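Local coordinates for protein probable adenylyl-sulfate kinase (Aeropyrum pernix, PDB 2YVU) that phosphorylates adenosine 5'-phosphosulfate with ATP to give 3'-phosphoadenylyl sulfate, the activated form of sulfate, at residues E116-A121 against D151-P156. Residues are numbered along the deposited sequence; the frame is centred on the assembly and turned at random.
Sequences EIYVKA and DPYEPP
The ring of Y118 receives P156 over one face, with CD of the proline 4.0 Å from the centroid of the Y118 ring in a CH-pi contact 21° off the ring normal. CB of K120 lies over the opposite face. CG of Y118 stands anti to the backbone N (chi1 178°), beside the carbonyl carbon, and the side chain heads toward the loop 151-156. The second aromatic contact is with Y153: the two ring planes are nearly parallel, at 17°, yet slid so far apart that they barely overlap, and CE1 of Y118 meets CE2 of Y153 at 3.4 Å. P155 runs alongside Y118 in an apolar contact, its CB 4.0 Å from Y118 CZ. Separately, OE2 of E116, whose carboxylate is salt-bridged to R100 and R104, makes a van der Waals contact with P156 CB at 3.7 Å. An alanine in place of Y118 would probably open a gap beside P155 and P156 and leave CE2 of Y153 without its aromatic neighbour. Y153 OH is hydrogen-bonded to T19 OG1, and the Y153 side chain touches L21. The contact thus joins strand 114-120 of the parallel P-loop kinase sheet to the loop entering strand 161-164, beside the probable ATP-binding P-loop (Walker A).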
loop_
_atom_site.group_PDB
_atom_site.type_symbol
_atom_site.label_atom_id
_atom_site.label_comp_id
_atom_site.label_asym_id
_atom_site.label_seq_id
_atom_site.Cartn_x
_atom_site.Cartn_y
_atom_site.Cartn_z
ATOM N N GLU A 116 -14.710 -10.511 7.297
ATOM C CA GLU A 116 -15.107 -10.909 5.957
ATOM C C GLU A 116 -16.621 -10.735 5.839
ATOM O O GLU A 116 -17.407 -11.449 6.471
ATOM C CB GLU A 116 -14.692 -12.353 5.710
ATOM C CG GLU A 116 -15.003 -12.882 4.327
ATOM C CD GLU A 116 -14.233 -14.165 4.036
ATOM O OE1 GLU A 116 -13.802 -14.829 4.993
ATOM O OE2 GLU A 116 -14.054 -14.512 2.857
ATOM N N ILE A 117 -17.012 -9.759 5.035
ATOM C CA ILE A 117 -18.412 -9.410 4.834
ATOM C C ILE A 117 -18.920 -9.900 3.487
ATOM O O ILE A 117 -18.467 -9.443 2.423
ATOM C CB ILE A 117 -18.586 -7.877 4.876
ATOM C CG1 ILE A 117 -17.874 -7.323 6.115
ATOM C CG2 ILE A 117 -20.080 -7.500 4.735
ATOM C CD1 ILE A 117 -18.400 -7.862 7.473
ATOM N N TYR A 118 -19.882 -10.811 3.524
ATOM C CA TYR A 118 -20.436 -11.332 2.285
ATOM C C TYR A 118 -21.612 -10.490 1.796
ATOM O O TYR A 118 -22.681 -10.466 2.415
ATOM C CB TYR A 118 -20.851 -12.802 2.471
ATOM C CG TYR A 118 -21.484 -13.454 1.247
ATOM C CD1 TYR A 118 -21.093 -13.106 -0.047
ATOM C CD2 TYR A 118 -22.431 -14.460 1.389
ATOM C CE1 TYR A 118 -21.635 -13.753 -1.179
ATOM C CE2 TYR A 118 -22.975 -15.113 0.269
ATOM C CZ TYR A 118 -22.572 -14.752 -1.008
ATOM O OH TYR A 118 -23.128 -15.385 -2.110
ATOM N N VAL A 119 -21.387 -9.792 0.682
ATOM C CA VAL A 119 -22.390 -8.961 0.031
ATOM C C VAL A 119 -23.046 -9.931 -0.959
ATOM O O VAL A 119 -22.511 -10.229 -2.030
ATOM C CB VAL A 119 -21.719 -7.774 -0.686
ATOM C CG1 VAL A 119 -22.779 -6.857 -1.315
ATOM C CG2 VAL A 119 -20.861 -7.004 0.319
ATOM N N LYS A 120 -24.221 -10.403 -0.573
ATOM C CA LYS A 120 -24.945 -11.431 -1.304
ATOM C C LYS A 120 -25.958 -11.008 -2.353
ATOM O O LYS A 120 -26.924 -10.288 -2.061
ATOM C CB LYS A 120 -25.599 -12.351 -0.268
ATOM C CG LYS A 120 -26.481 -13.451 -0.820
ATOM C CD LYS A 120 -26.919 -14.351 0.331
ATOM C CE LYS A 120 -27.738 -15.538 -0.161
ATOM N NZ LYS A 120 -28.997 -15.092 -0.835
ATOM N N ALA A 121 -25.717 -11.498 -3.566
ATOM C CA ALA A 121 -26.529 -11.252 -4.750
ATOM C C ALA A 121 -26.265 -12.387 -5.752
ATOM O O ALA A 121 -25.122 -12.738 -6.004
ATOM C CB ALA A 121 -26.142 -9.912 -5.376
ATOM N N ASP A 151 -15.072 -17.002 -13.619
ATOM C CA ASP A 151 -14.491 -17.536 -12.387
ATOM C C ASP A 151 -15.562 -17.709 -11.328
ATOM O O ASP A 151 -15.669 -16.898 -10.409
ATOM C CB ASP A 151 -13.414 -16.595 -11.850
ATOM C CG ASP A 151 -12.188 -16.542 -12.737
ATOM O OD1 ASP A 151 -11.333 -17.454 -12.627
ATOM O OD2 ASP A 151 -12.086 -15.593 -13.551
ATOM N N PRO A 152 -16.346 -18.789 -11.421
ATOM C CA PRO A 152 -17.413 -19.032 -10.448
ATOM C C PRO A 152 -17.072 -18.576 -9.024
ATOM O O PRO A 152 -16.064 -18.976 -8.440
ATOM C CB PRO A 152 -17.668 -20.543 -10.579
ATOM C CG PRO A 152 -16.424 -21.066 -11.235
ATOM C CD PRO A 152 -16.073 -20.001 -12.209
ATOM N N TYR A 153 -17.931 -17.716 -8.488
ATOM C CA TYR A 153 -17.747 -17.158 -7.158
ATOM C C TYR A 153 -17.939 -18.194 -6.061
ATOM O O TYR A 153 -18.913 -18.934 -6.067
ATOM C CB TYR A 153 -18.736 -16.011 -6.959
ATOM C CG TYR A 153 -18.634 -15.347 -5.612
ATOM C CD1 TYR A 153 -17.588 -14.474 -5.326
ATOM C CD2 TYR A 153 -19.539 -15.657 -4.595
ATOM C CE1 TYR A 153 -17.436 -13.934 -4.067
ATOM C CE2 TYR A 153 -19.393 -15.122 -3.321
ATOM C CZ TYR A 153 -18.331 -14.260 -3.065
ATOM O OH TYR A 153 -18.146 -13.759 -1.799
ATOM N N GLU A 154 -17.024 -18.215 -5.100
ATOM C CA GLU A 154 -17.106 -19.150 -3.984
ATOM C C GLU A 154 -17.457 -18.389 -2.714
ATOM O O GLU A 154 -16.604 -17.706 -2.132
ATOM C CB GLU A 154 -15.759 -19.864 -3.818
ATOM C CG GLU A 154 -15.191 -20.314 -5.148
ATOM C CD GLU A 154 -13.956 -21.158 -5.004
ATOM O OE1 GLU A 154 -13.037 -20.743 -4.275
ATOM O OE2 GLU A 154 -13.900 -22.231 -5.634
ATOM N N PRO A 155 -18.712 -18.506 -2.253
ATOM C CA PRO A 155 -19.122 -17.791 -1.041
ATOM C C PRO A 155 -18.276 -18.141 0.175
ATOM O O PRO A 155 -17.749 -19.240 0.266
ATOM C CB PRO A 155 -20.582 -18.219 -0.863
ATOM C CG PRO A 155 -21.018 -18.535 -2.244
ATOM C CD PRO A 155 -19.835 -19.273 -2.811
ATOM N N PRO A 156 -18.121 -17.198 1.121
ATOM C CA PRO A 156 -17.327 -17.472 2.324
ATOM C C PRO A 156 -18.029 -18.559 3.145
ATOM O O PRO A 156 -19.259 -18.556 3.249
ATOM C CB PRO A 156 -17.329 -16.126 3.058
ATOM C CG PRO A 156 -17.564 -15.138 1.974
ATOM C CD PRO A 156 -18.581 -15.803 1.110
#